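Local coordinates for protein putative 6-phosphogluconolactonase (Neisseria gonorrhoeae, PDB 3LHI) that probably hydrolyses 6-phosphogluconolactone to 6-phosphogluconate, the second step of the oxidative pentose phosphate pathway, at residues A[36-41]-A[63-69]; A[57-61]-A[93-98]. One frame throughout, in Å; residues are numbered along the deposited sequence.

Contact 1 of 2, residues A[36-41]-A[63-69]; sequences AVLAVS and VGITLAD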
ATOM      1  N   ALA A  36     -16.373   1.294  -1.819  1.00 13.56           N
ATOM      2  CA  ALA A  36     -15.166   0.821  -1.131  1.00 12.12           C
ATOM      3  C   ALA A  36     -13.983   1.555  -1.668  1.00 11.57           C
ATOM      4  O   ALA A  36     -14.006   1.997  -2.829  1.00 12.93           O
ATOM      5  CB  ALA A  36     -14.985  -0.672  -1.319  1.00 14.00           C
ATOM      6  N   VAL A  37     -12.953   1.695  -0.849  1.00 11.16           N
ATOM      7  CA  VAL A  37     -11.651   2.252  -1.264  1.00 11.27           C
ATOM      8  C   VAL A  37     -10.575   1.223  -0.961  1.00 10.38           C
ATOM      9  O   VAL A  37     -10.459   0.732   0.172  1.00 11.83           O
ATOM     10  CB  VAL A  37     -11.366   3.591  -0.610  1.00 11.56           C
ATOM     11  CG1 VAL A  37      -9.905   4.075  -0.948  1.00 13.60           C
ATOM     12  CG2 VAL A  37     -12.424   4.617  -1.024  1.00 14.33           C
ATOM     13  N   LEU A  38      -9.804   0.885  -2.008  1.00 10.43           N
ATOM     14  CA  LEU A  38      -8.685  -0.049  -1.929  1.00  9.97           C
ATOM     15  C   LEU A  38      -7.371   0.744  -2.135  1.00 10.17           C
ATOM     16  O   LEU A  38      -7.245   1.507  -3.127  1.00 11.27           O
ATOM     17  CB  LEU A  38      -8.814  -1.015  -3.120  1.00 11.41           C
ATOM     18  CG  LEU A  38      -7.641  -1.969  -3.391  1.00 10.25           C
ATOM     19  CD1 LEU A  38      -7.527  -2.972  -2.228  1.00 11.95           C
ATOM     20  CD2 LEU A  38      -7.761  -2.694  -4.719  1.00 11.48           C
ATOM     21  N   ALA A  39      -6.400   0.560  -1.239  1.00 10.00           N
ATOM     22  CA  ALA A  39      -5.063   1.132  -1.415  1.00  9.93           C
ATOM     23  C   ALA A  39      -4.105  -0.048  -1.610  1.00  9.51           C
ATOM     24  O   ALA A  39      -4.119  -1.016  -0.852  1.00 10.96           O
ATOM     25  CB  ALA A  39      -4.655   1.992  -0.181  1.00 10.91           C
ATOM     26  N   VAL A  40      -3.267   0.046  -2.652  1.00  9.60           N
ATOM     27  CA  VAL A  40      -2.281  -0.978  -2.953  1.00 10.36           C
ATOM     28  C   VAL A  40      -0.862  -0.402  -2.916  1.00  9.03           C
ATOM     29  O   VAL A  40      -0.650   0.795  -3.065  1.00 10.55           O
ATOM     30  CB  VAL A  40      -2.553  -1.627  -4.347  1.00  9.73           C
ATOM     31  CG1 VAL A  40      -3.979  -2.246  -4.373  1.00 12.09           C
ATOM     32  CG2 VAL A  40      -2.377  -0.611  -5.494  1.00 10.90           C
ATOM     33  N   SER A  41       0.075  -1.333  -2.761  1.00 10.73           N
ATOM     34  CA  SER A  41       1.498  -1.023  -2.783  1.00 11.27           C
ATOM     35  C   SER A  41       2.108  -1.434  -4.123  1.00 12.06           C
ATOM     36  O   SER A  41       1.573  -2.306  -4.820  1.00 12.95           O
ATOM     37  CB  SER A  41       2.197  -1.689  -1.601  1.00 12.05           C
ATOM     38  OG  SER A  41       1.685  -1.196  -0.367  1.00 12.61           O
ATOM     39  N   VAL A  63     -15.810   1.266  -6.601  1.00 12.02           N
ATOM     40  CA  VAL A  63     -14.578   1.071  -5.847  1.00 10.91           C
ATOM     41  C   VAL A  63     -13.581   2.116  -6.293  1.00 11.86           C
ATOM     42  O   VAL A  63     -13.316   2.293  -7.498  1.00 13.70           O
ATOM     43  CB  VAL A  63     -14.002  -0.325  -6.085  1.00 11.13           C
ATOM     44  CG1 VAL A  63     -12.676  -0.507  -5.311  1.00 13.39           C
ATOM     45  CG2 VAL A  63     -15.024  -1.393  -5.706  1.00 13.42           C
ATOM     46  N   GLY A  64     -13.027   2.848  -5.341  1.00 11.86           N
ATOM     47  CA  GLY A  64     -11.891   3.729  -5.593  1.00 12.10           C
ATOM     48  C   GLY A  64     -10.621   2.961  -5.343  1.00 11.29           C
ATOM     49  O   GLY A  64     -10.573   2.179  -4.410  1.00 13.39           O
ATOM     50  N   ILE A  65      -9.625   3.150  -6.212  1.00 11.55           N
ATOM     51  CA  ILE A  65      -8.322   2.520  -6.042  1.00 11.48           C
ATOM     52  C   ILE A  65      -7.273   3.617  -5.952  1.00 10.07           C
ATOM     53  O   ILE A  65      -7.292   4.592  -6.702  1.00 11.32           O
ATOM     54  CB  ILE A  65      -7.972   1.537  -7.216  1.00 11.22           C
ATOM     55  CG1 ILE A  65      -9.017   0.436  -7.276  1.00 11.13           C
ATOM     56  CG2 ILE A  65      -6.542   0.946  -6.973  1.00 12.45           C
ATOM     57  CD1 ILE A  65      -8.803  -0.600  -8.358  1.00 12.88           C
ATOM     58  N   THR A  66      -6.352   3.437  -5.022  1.00 11.31           N
ATOM     59  CA  THR A  66      -5.265   4.358  -4.828  1.00 11.48           C
ATOM     60  C   THR A  66      -4.040   3.587  -4.336  1.00 10.60           C
ATOM     61  O   THR A  66      -4.004   2.360  -4.325  1.00 11.11           O
ATOM     62  CB  THR A  66      -5.686   5.435  -3.810  1.00 11.65           C
ATOM     63  OG1 THR A  66      -4.787   6.569  -3.902  1.00 13.03           O
ATOM     64  CG2 THR A  66      -5.773   4.933  -2.342  1.00 14.78           C
ATOM     65  N   LEU A  67      -3.021   4.349  -3.972  1.00 11.31           N
ATOM     66  CA  LEU A  67      -1.747   3.826  -3.520  1.00 11.00           C
ATOM     67  C   LEU A  67      -1.464   4.021  -2.059  1.00 10.24           C
ATOM     68  O   LEU A  67      -1.841   5.058  -1.502  1.00 13.03           O
ATOM     69  CB  LEU A  67      -0.627   4.540  -4.293  1.00 11.36           C
ATOM     70  CG  LEU A  67      -0.638   4.398  -5.783  1.00 13.99           C
ATOM     71  CD1 LEU A  67       0.340   5.355  -6.478  1.00 15.75           C
ATOM     72  CD2 LEU A  67      -0.333   2.976  -6.139  1.00 15.69           C
ATOM     73  N   ALA A  68      -0.746   3.089  -1.473  1.00 10.28           N
ATOM     74  CA  ALA A  68      -0.245   3.243  -0.095  1.00 10.39           C
ATOM     75  C   ALA A  68       0.908   4.251  -0.063  1.00 11.04           C
ATOM     76  O   ALA A  68       1.160   4.864   0.987  1.00 11.45           O
ATOM     77  CB  ALA A  68       0.255   1.903   0.428  1.00 13.03           C
ATOM     78  N   ASP A  69       1.615   4.399  -1.188  1.00  9.77           N
ATOM     79  CA  ASP A  69       2.768   5.256  -1.286  1.00 10.16           C
ATOM     80  C   ASP A  69       3.095   5.447  -2.753  1.00 10.48           C
ATOM     81  O   ASP A  69       2.731   4.611  -3.587  1.00 11.20           O
ATOM     82  CB  ASP A  69       3.995   4.763  -0.493  1.00 10.80           C
ATOM     83  CG  ASP A  69       4.597   3.511  -1.042  1.00 12.49           C
ATOM     84  OD1 ASP A  69       3.879   2.519  -1.184  1.00 17.17           O
ATOM     85  OD2 ASP A  69       5.823   3.492  -1.287  1.00 13.56           O
TER
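Val40 chi1 of -58° sets CG1 anti to the carbonyl carbon and leaves CG2 between the backbone N and that carbon, while Leu67 swings CG beside its own backbone N; the two branches thereby meet obliquely, Val40 CG2 lying 4.2 Å from Leu67 CD2. They belong to neighbouring parallel strands, 36-40 and 63-67, joined through helix 47-54 as a beta-alpha-beta unit of the Rossmann-like sheet of this family. The strands run at 25° to each other, and a ladder of five backbone hydrogen bonds ties them in the alternating parallel pattern: Gly64 N to Ala36 O, Leu38 N to Gly64 O, Thr66 N to Leu38 O, Val40 N to Thr66 O and Ala68 N to Val40 O. Leu38 N reaches Gly64 O at 2.8 Å in a nearly straight bond, whereas Ala68 N stands above the carbonyl plane of Val40, where the strand's regular course is interrupted.

Side chains alternate between the two faces. Ala36, Leu38, Val40, Val63, Ile65 and Leu67 share one, a row of aliphatic groups suited to burial beneath helices: Leu38 rests on Val22 and Leu26 of helix 11-33, while Val40 and Leu67 both touch Val85 of helix 81-88. Leu38 CD2 meets Ile65 CG1 at 4.2 Å along this row. The other face carries Val37 beside Gly64 and Ala39 beside Thr66, a glycine or alanine in each pair. Thr66 chi1 of -163° puts OG1 anti to the backbone N, where it bonds Ile100 O, and CG2 between N and the carbonyl carbon, facing Ala39 CB at 3.8 Å; one residue thus serves both apolar packing and a buried polar bond. Just past strand 36-40, Ser41 OG is hydrogen-bonded to Ile132 O on the next strand and lies 3.5 Å from Ala68 CB.

Contact 2 of 2, residues A[57-61]-A[93-98]; sequences DLDWK and KAAAAV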
ATOM      1  N   ASP A  57     -15.269 -10.286 -10.539  1.00 17.62           N
ATOM      2  CA  ASP A  57     -16.521  -9.644 -10.988  1.00 19.54           C
ATOM      3  C   ASP A  57     -17.187  -8.897  -9.869  1.00 20.66           C
ATOM      4  O   ASP A  57     -18.305  -9.166  -9.508  1.00 28.37           O
ATOM      5  CB  ASP A  57     -17.461 -10.635 -11.671  1.00 25.80           C
ATOM      6  CG  ASP A  57     -18.508  -9.953 -12.614  1.00 31.36           C
ATOM      7  OD1 ASP A  57     -18.358  -8.788 -13.150  1.00 28.37           O
ATOM      8  OD2 ASP A  57     -19.490 -10.669 -12.893  1.00 40.09           O
ATOM      9  N   LEU A  58     -16.496  -7.900  -9.349  1.00 16.85           N
ATOM     10  CA  LEU A  58     -16.968  -6.971  -8.331  1.00 16.47           C
ATOM     11  C   LEU A  58     -17.600  -5.770  -9.008  1.00 16.10           C
ATOM     12  O   LEU A  58     -17.358  -5.446 -10.167  1.00 14.87           O
ATOM     13  CB  LEU A  58     -15.739  -6.433  -7.493  1.00 18.77           C
ATOM     14  CG  LEU A  58     -15.033  -7.435  -6.604  1.00 20.67           C
ATOM     15  CD1 LEU A  58     -13.852  -6.843  -5.925  1.00 21.09           C
ATOM     16  CD2 LEU A  58     -16.011  -8.034  -5.560  1.00 29.14           C
ATOM     17  N   ASP A  59     -18.341  -4.996  -8.220  1.00 14.95           N
ATOM     18  CA  ASP A  59     -18.928  -3.738  -8.703  1.00 14.77           C
ATOM     19  C   ASP A  59     -17.883  -2.627  -8.692  1.00 13.15           C
ATOM     20  O   ASP A  59     -17.903  -1.644  -7.905  1.00 13.77           O
ATOM     21  CB  ASP A  59     -20.112  -3.353  -7.794  1.00 15.60           C
ATOM     22  CG  ASP A  59     -20.929  -2.204  -8.325  1.00 18.73           C
ATOM     23  OD1 ASP A  59     -20.845  -1.851  -9.508  1.00 19.70           O
ATOM     24  OD2 ASP A  59     -21.694  -1.646  -7.478  1.00 21.14           O
ATOM     25  N   TRP A  60     -16.906  -2.770  -9.579  1.00 13.16           N
ATOM     26  CA  TRP A  60     -15.730  -1.896  -9.557  1.00 12.28           C
ATOM     27  C   TRP A  60     -15.992  -0.423  -9.772  1.00 11.17           C
ATOM     28  O   TRP A  60     -15.247   0.408  -9.302  1.00 12.65           O
ATOM     29  CB  TRP A  60     -14.709  -2.408 -10.587  1.00 13.23           C
ATOM     30  CG  TRP A  60     -14.005  -3.662 -10.209  1.00 11.29           C
ATOM     31  CD1 TRP A  60     -14.161  -4.892 -10.779  1.00 11.94           C
ATOM     32  CD2 TRP A  60     -12.959  -3.808  -9.229  1.00 11.28           C
ATOM     33  NE1 TRP A  60     -13.290  -5.798 -10.219  1.00 12.99           N
ATOM     34  CE2 TRP A  60     -12.518  -5.152  -9.292  1.00 11.64           C
ATOM     35  CE3 TRP A  60     -12.302  -2.919  -8.370  1.00 11.31           C
ATOM     36  CZ2 TRP A  60     -11.515  -5.637  -8.481  1.00 13.09           C
ATOM     37  CZ3 TRP A  60     -11.296  -3.427  -7.538  1.00 13.06           C
ATOM     38  CH2 TRP A  60     -10.904  -4.761  -7.623  1.00 11.58           C
ATOM     39  N   LYS A  61     -17.079  -0.080 -10.471  0.50 12.93           N
ATOM     40  CA  LYS A  61     -17.403   1.329 -10.637  0.50 13.86           C
ATOM     41  C   LYS A  61     -17.656   2.046  -9.303  0.50 13.22           C
ATOM     42  O   LYS A  61     -17.564   3.281  -9.256  0.50 15.26           O
ATOM     43  CB  LYS A  61     -18.616   1.514 -11.534  0.50 14.92           C
ATOM     44  CG  LYS A  61     -19.898   1.018 -10.935  0.50 15.13           C
ATOM     45  CD  LYS A  61     -21.097   1.200 -11.861  0.50 18.00           C
ATOM     46  CE  LYS A  61     -22.448   0.989 -11.175  0.50 16.02           C
ATOM     47  NZ  LYS A  61     -22.742  -0.405 -10.812  0.50 19.82           N
ATOM     48  N   LYS A  93     -11.949  -6.373 -15.469  1.00 11.78           N
ATOM     49  CA  LYS A  93     -13.118  -5.821 -14.831  1.00 11.02           C
ATOM     50  C   LYS A  93     -12.740  -4.570 -13.974  1.00 11.97           C
ATOM     51  O   LYS A  93     -13.524  -3.644 -13.856  1.00 12.35           O
ATOM     52  CB  LYS A  93     -13.784  -6.873 -13.945  1.00 14.41           C
ATOM     53  CG  LYS A  93     -14.207  -8.174 -14.664  1.00 20.48           C
ATOM     54  CD  LYS A  93     -15.267  -7.968 -15.564  1.00 21.44           C
ATOM     55  CE  LYS A  93     -15.948  -9.368 -15.953  1.00 26.84           C
ATOM     56  NZ  LYS A  93     -16.952  -9.175 -16.998  1.00 34.70           N
ATOM     57  N   ALA A  94     -11.529  -4.552 -13.408  1.00 10.42           N
ATOM     58  CA  ALA A  94     -11.112  -3.474 -12.541  1.00 10.38           C
ATOM     59  C   ALA A  94     -10.800  -2.190 -13.310  1.00 11.09           C
ATOM     60  O   ALA A  94     -10.584  -1.145 -12.686  1.00 11.63           O
ATOM     61  CB  ALA A  94      -9.905  -3.907 -11.691  1.00 10.42           C
ATOM     62  N   ALA A  95     -10.751  -2.204 -14.656  1.00 11.46           N
ATOM     63  CA  ALA A  95     -10.563  -0.969 -15.404  1.00 11.87           C
ATOM     64  C   ALA A  95     -11.681   0.061 -15.093  1.00 11.24           C
ATOM     65  O   ALA A  95     -11.413   1.259 -15.234  1.00 13.80           O
ATOM     66  CB  ALA A  95     -10.558  -1.241 -16.910  1.00 14.45           C
ATOM     67  N   ALA A  96     -12.828  -0.412 -14.613  1.00 11.76           N
ATOM     68  CA  ALA A  96     -13.960   0.470 -14.277  1.00 13.13           C
ATOM     69  C   ALA A  96     -13.783   1.163 -12.935  1.00 13.04           C
ATOM     70  O   ALA A  96     -14.585   2.001 -12.550  1.00 14.54           O
ATOM     71  CB  ALA A  96     -15.236  -0.330 -14.251  1.00 14.67           C
ATOM     72  N   ALA A  97     -12.781   0.790 -12.149  1.00 11.34           N
ATOM     73  CA  ALA A  97     -12.538   1.459 -10.858  1.00 11.43           C
ATOM     74  C   ALA A  97     -12.276   2.932 -11.004  1.00 12.41           C
ATOM     75  O   ALA A  97     -11.772   3.405 -12.006  1.00 13.33           O
ATOM     76  CB  ALA A  97     -11.376   0.777 -10.138  1.00 11.55           C
ATOM     77  N   VAL A  98     -12.532   3.657  -9.927  1.00 13.11           N
ATOM     78  CA  VAL A  98     -12.242   5.080  -9.895  1.00 13.78           C
ATOM     79  C   VAL A  98     -10.818   5.274  -9.324  1.00 12.63           C
ATOM     80  O   VAL A  98     -10.558   4.896  -8.214  1.00 14.91           O
ATOM     81  CB  VAL A  98     -13.275   5.796  -9.006  1.00 15.90           C
ATOM     82  CG1 VAL A  98     -12.958   7.299  -8.926  1.00 22.41           C
ATOM     83  CG2 VAL A  98     -14.703   5.585  -9.469  1.00 22.55           C
TER
HETATM   84  O   HOH W   1     -19.087  -7.870 -15.458  1.00 50.63           O
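Trp60 lays its indole against the turn of 93-98, and the bump that meets it is Ala94. The CA of Ala94 stands over the five-membered ring, 3.6 Å from its centroid and 6° off the normal, a CH-pi contact. Ala94 CB covers the same face, 3.8 Å from Trp60 CE2. A methyl suits this place, since it is small enough for the backbone CA to reach the ring face alongside it. Leu58 CB supports the opposite face toward the rim, so the indole is sandwiched between a short turn and its own loop. With CG anti to the carbonyl carbon (chi1 -73°), Trp60 projects into this slot. Its NE1 is satisfied by Lys56 O, which fixes the rotation of the ring.

Both segments are connections of the alpha/beta fold, each including 3-10 structure: 57-61 leads from helix 47-54 into strand 63-71. Segment 93-98 leads from helix 81-88 into strand 98-99. No direct hydrogen bond joins them. The peptide groups instead fit by CA-H...O contacts, Ala97 CA reaching Trp60 O at 3.3 Å and Lys61 CA facing Ala96 O. Ala96 and Ala97 are small enough for the two backbones to come within CA-H...O distance, Ala96 CB lying 4.2 Å from Trp60 CB, and beyond them Val98 CG2 rests on Lys61 O.

On the exposed side, where Asp57 and Lys93 lie, the chemistry turns polar. Lys93 CB comes near Trp60 CD1 from the Ala94 side of the ring plane, its chain crossing the indole at about a right angle and bending at chi2 (-68°) to pass Asp57. Asp57 OD1 and Lys93 NZ stay 4.1 Å apart, beyond a salt bridge, and a water spans them, donating to OD1 at 2.6 Å and accepting from NZ at 2.9 Å.

Overall arrangement
Contact 1 is core and contact 2 lies mainly toward the surface, their centres about 13 Å apart. The two share strand 63-71: segment 57-61 leads into it, while Val98 of segment 93-98 pairs with it on the edge opposite strand 36-40, with probable hydrogen bonds from Ile65 N to Val98 O and from Val98 N to Val63 O. Ile65 also touches Trp60 and Ala97, so the apolar face of contact 1 runs on into the indole's packing. Chemistry follows position. A regular backbone ladder with aliphatic side chains holds the buried strands, whereas the outlying connections rely on ring packing, CA-H...O contacts and a water-bridged charge pair.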